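Local coordinates for alpha-fucosidase (Bifidobacterium bifidum, PDB 2EAB), which probably releases alpha-1,2-linked L-fucose from glycans by hydrolysis, this chain being the catalytic domain of a larger glycoside hydrolase, at residues Y22-A26 with S27-A31; F183-N186 with P187-V190. All blocks are in the same frame, centred on the assembly; numbering follows the deposited sequence.

Interaction 1. Residues Y22-A26 with S27-A31; sequences YKQPA and SQTDA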
loop_
_atom_site.group_PDB
_atom_site.type_symbol
_atom_site.label_atom_id
_atom_site.label_comp_id
_atom_site.label_asym_id
_atom_site.label_seq_id
_atom_site.Cartn_x
_atom_site.Cartn_y
_atom_site.Cartn_z
ATOM N N TYR A 22 17.623 16.508 10.832
ATOM C CA TYR A 22 18.313 15.991 12.014
ATOM C C TYR A 22 19.654 16.674 12.171
ATOM O O TYR A 22 20.324 16.964 11.186
ATOM C CB TYR A 22 18.509 14.464 11.908
ATOM C CG TYR A 22 17.214 13.756 11.591
ATOM C CD1 TYR A 22 16.432 13.204 12.598
ATOM C CD2 TYR A 22 16.740 13.699 10.278
ATOM C CE1 TYR A 22 15.224 12.590 12.303
ATOM C CE2 TYR A 22 15.533 13.104 9.977
ATOM C CZ TYR A 22 14.786 12.549 10.991
ATOM O OH TYR A 22 13.583 11.966 10.682
ATOM N N LYS A 23 20.035 16.905 13.422
ATOM C CA LYS A 23 21.274 17.606 13.749
ATOM C C LYS A 23 22.450 16.654 13.989
ATOM O O LYS A 23 23.518 17.078 14.442
ATOM C CB LYS A 23 21.064 18.501 14.974
ATOM C CG LYS A 23 20.040 19.610 14.768
ATOM C CD LYS A 23 20.033 20.576 15.941
ATOM C CE LYS A 23 19.103 21.752 15.689
ATOM N NZ LYS A 23 19.284 22.823 16.713
ATOM N N GLN A 24 22.263 15.373 13.679
ATOM C CA GLN A 24 23.321 14.378 13.859
ATOM C C GLN A 24 23.121 13.200 12.901
ATOM O O GLN A 24 21.997 12.970 12.438
ATOM C CB GLN A 24 23.383 13.911 15.322
ATOM C CG GLN A 24 22.232 13.012 15.770
ATOM C CD GLN A 24 20.895 13.730 15.862
ATOM O OE1 GLN A 24 20.790 14.810 16.450
ATOM N NE2 GLN A 24 19.859 13.118 15.294
ATOM N N PRO A 25 24.212 12.473 12.571
ATOM C CA PRO A 25 24.126 11.272 11.727
ATOM C C PRO A 25 23.185 10.199 12.259
ATOM O O PRO A 25 22.829 10.203 13.436
ATOM C CB PRO A 25 25.560 10.719 11.747
ATOM C CG PRO A 25 26.264 11.450 12.839
ATOM C CD PRO A 25 25.607 12.774 12.943
ATOM N N ALA A 26 22.813 9.266 11.384
ATOM C CA ALA A 26 21.996 8.116 11.768
ATOM C C ALA A 26 22.564 7.392 12.990
ATOM O O ALA A 26 21.823 7.048 13.905
ATOM C CB ALA A 26 21.843 7.152 10.596
ATOM N N SER A 27 23.882 7.182 13.005
ATOM C CA SER A 27 24.557 6.480 14.103
ATOM C C SER A 27 24.355 7.133 15.471
ATOM O O SER A 27 24.490 6.470 16.501
ATOM C CB SER A 27 26.056 6.355 13.819
ATOM O OG SER A 27 26.665 7.630 13.743
ATOM N N GLN A 28 24.029 8.426 15.472
ATOM C CA GLN A 28 23.847 9.188 16.708
ATOM C C GLN A 28 22.389 9.579 16.957
ATOM O O GLN A 28 22.092 10.356 17.869
ATOM C CB GLN A 28 24.732 10.437 16.694
ATOM C CG GLN A 28 26.227 10.147 16.704
ATOM C CD GLN A 28 27.070 11.409 16.754
ATOM O OE1 GLN A 28 26.778 12.397 16.078
ATOM N NE2 GLN A 28 28.129 11.380 17.554
ATOM N N THR A 29 21.486 9.031 16.145
ATOM C CA THR A 29 20.062 9.327 16.228
ATOM C C THR A 29 19.363 8.248 17.058
ATOM O O THR A 29 19.744 7.075 17.002
ATOM C CB THR A 29 19.445 9.430 14.809
ATOM O OG1 THR A 29 20.123 10.450 14.066
ATOM C CG2 THR A 29 17.958 9.757 14.860
ATOM N N ASP A 30 18.351 8.654 17.823
ATOM C CA ASP A 30 17.605 7.761 18.708
ATOM C C ASP A 30 17.025 6.567 17.951
ATOM O O ASP A 30 16.219 6.736 17.030
ATOM C CB ASP A 30 16.484 8.543 19.408
ATOM C CG ASP A 30 15.830 7.766 20.540
ATOM O OD1 ASP A 30 15.332 6.644 20.309
ATOM O OD2 ASP A 30 15.783 8.303 21.667
ATOM N N ALA A 31 17.457 5.369 18.342
ATOM C CA ALA A 31 16.937 4.121 17.782
ATOM C C ALA A 31 16.453 3.200 18.903
ATOM O O ALA A 31 16.606 1.974 18.836
ATOM C CB ALA A 31 17.994 3.435 16.921
#
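Pro25 O accepts Gln28 N at 3.0 Å, and Ala26 O accepts Thr29 N at the same distance, in a short 3-10 turn that folds the chain back on itself. Thr29 then adds its hydroxyl: Thr29 OG1 gives its hydrogen to Pro25 O over 2.8 Å, from the face of that carbonyl opposite Gln28 N, so two donors grip one oxygen. The turn follows the edge strand 19-22 of the large sheet in the N-terminal domain of this family 95 enzyme, and Arg158 on the neighbouring strand also bonds to Thr29 OG1. Gln24 crosses Thr29 at about a right angle. With CG lodged between its backbone N and carbonyl carbon (chi1 72°) and a bend at chi2, the Gln24 amide swings over to Thr29; Gln24 NE2 meets Thr29 OG1 at 2.9 Å, nearly straight (174°) and in the amide plane. Gln24 NE2 also bonds to Asp352, and the two partners together fix the rotation of the amide. Gln28 OE1 lies 3.4 Å from Pro25 CD, the extended Gln28 chain passing obliquely beside the proline ring.

Interaction 2. Residues F183-N186 with P187-V190; sequences FASN and PDNV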
loop_
_atom_site.group_PDB
_atom_site.type_symbol
_atom_site.label_atom_id
_atom_site.label_comp_id
_atom_site.label_asym_id
_atom_site.label_seq_id
_atom_site.Cartn_x
_atom_site.Cartn_y
_atom_site.Cartn_z
ATOM N N PHE A 183 19.552 11.673 -4.898
ATOM C CA PHE A 183 18.204 11.468 -5.424
ATOM C C PHE A 183 18.193 10.332 -6.432
ATOM O O PHE A 183 19.243 9.908 -6.910
ATOM C CB PHE A 183 17.596 12.765 -5.999
ATOM C CG PHE A 183 18.361 13.358 -7.155
ATOM C CD1 PHE A 183 18.101 12.956 -8.460
ATOM C CD2 PHE A 183 19.308 14.355 -6.940
ATOM C CE1 PHE A 183 18.789 13.518 -9.535
ATOM C CE2 PHE A 183 20.003 14.919 -8.006
ATOM C CZ PHE A 183 19.742 14.508 -9.302
ATOM N N ALA A 184 17.003 9.815 -6.716
ATOM C CA ALA A 184 16.837 8.786 -7.731
ATOM C C ALA A 184 15.797 9.267 -8.719
ATOM O O ALA A 184 14.621 9.430 -8.377
ATOM C CB ALA A 184 16.428 7.463 -7.109
ATOM N N SER A 185 16.253 9.517 -9.940
ATOM C CA SER A 185 15.415 10.050 -10.992
ATOM C C SER A 185 14.606 8.959 -11.669
ATOM O O SER A 185 15.154 7.933 -12.076
ATOM C CB SER A 185 16.282 10.750 -12.030
ATOM O OG SER A 185 15.518 11.056 -13.178
ATOM N N ASN A 186 13.303 9.189 -11.799
ATOM C CA ASN A 186 12.480 8.319 -12.622
ATOM C C ASN A 186 12.696 8.576 -14.128
ATOM O O ASN A 186 12.963 7.628 -14.864
ATOM C CB ASN A 186 11.001 8.381 -12.214
ATOM C CG ASN A 186 10.168 7.309 -12.887
ATOM O OD1 ASN A 186 9.578 7.547 -13.937
ATOM N ND2 ASN A 186 10.135 6.115 -12.299
ATOM N N PRO A 187 12.628 9.850 -14.590
ATOM C CA PRO A 187 12.847 10.107 -16.023
ATOM C C PRO A 187 14.162 9.565 -16.585
ATOM O O PRO A 187 14.181 9.063 -17.707
ATOM C CB PRO A 187 12.834 11.639 -16.115
ATOM C CG PRO A 187 12.022 12.073 -14.979
ATOM C CD PRO A 187 12.308 11.099 -13.870
ATOM N N ASP A 188 15.243 9.669 -15.819
ATOM C CA ASP A 188 16.552 9.219 -16.292
ATOM C C ASP A 188 16.998 7.899 -15.668
ATOM O O ASP A 188 18.106 7.422 -15.926
ATOM C CB ASP A 188 17.589 10.329 -16.121
ATOM C CG ASP A 188 17.397 11.448 -17.128
ATOM O OD1 ASP A 188 17.455 11.162 -18.342
ATOM O OD2 ASP A 188 17.160 12.600 -16.712
ATOM N N ASN A 189 16.109 7.313 -14.868
ATOM C CA ASN A 189 16.285 5.965 -14.330
ATOM C C ASN A 189 17.633 5.744 -13.642
ATOM O O ASN A 189 18.304 4.730 -13.859
ATOM C CB ASN A 189 16.061 4.922 -15.426
ATOM C CG ASN A 189 15.819 3.549 -14.859
ATOM O OD1 ASN A 189 15.312 3.419 -13.747
ATOM N ND2 ASN A 189 16.186 2.520 -15.608
ATOM N N VAL A 190 18.019 6.699 -12.806
ATOM C CA VAL A 190 19.376 6.735 -12.292
ATOM C C VAL A 190 19.419 7.387 -10.918
ATOM O O VAL A 190 18.646 8.303 -10.630
ATOM C CB VAL A 190 20.334 7.458 -13.296
ATOM C CG1 VAL A 190 20.020 8.958 -13.397
ATOM C CG2 VAL A 190 21.800 7.225 -12.944
HETATM O O HOH W 1 16.211 13.234 -14.319
#
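Ser185 and Val190 form an antiparallel hydrogen-bonded pair, with Ser185 N to Val190 O at 2.8 Å and Val190 N to Ser185 O at 3.2 Å. Between them, Asn189 N reaches Asn186 O in a type I turn, and Asn189, with positive phi (52°), shares Ser185 with Val190 as a G1 beta bulge; together they make the connection of a beta-hairpin. The side chain of Ser185 runs back into this turn. Ser185 CB rests 3.7 Å from Val190 O. Ser185 OG stands anti to the backbone N (chi1 169°), which brings it to 3.3 Å from Pro187 CD and lets it accept the amide of Asp188: Asp188 N to Ser185 OG is 3.0 Å, at 164°. The hydroxyl hydrogen goes to a water 2.6 Å from Ser185 OG, and that water donates onward to Asp188 OD2. Asp188 OD1 in turn forms a salt bridge with Lys314. Replacing Ser185 by an alanine would probably leave the Asp188 amide without its acceptor and the water without its serine donor. The hydroxyl thus acts both as acceptor and as donor, pinning Asp188 by its backbone directly and by its carboxylate through water; by accepting the water's hydrogen, the carboxylate probably makes that water a better acceptor for the Ser185 hydroxyl.

In the fold
Both contacts lie in the N-terminal domain and adjoin one nine-strand antiparallel sheet, but they stand apart: their centres are 27 Å apart and their nearest atoms about 15 Å. Interaction 1 comes first along the chain, where the edge strand 19-22 runs out into the loop before helix 42-50. Interaction 2 follows much later, joining the adjacent strands 176-185 and 190-197; strands 156-161 and 166-173 lie between the two sites. Interaction 1 touches helix 351-360 and interaction 2 helix 316-331, consistent with both lying on the side of the sheet domain that faces the helical part. Interaction 2 lies nearer the metal, the Asn186 side chain being about 9 Å from the bound calcium.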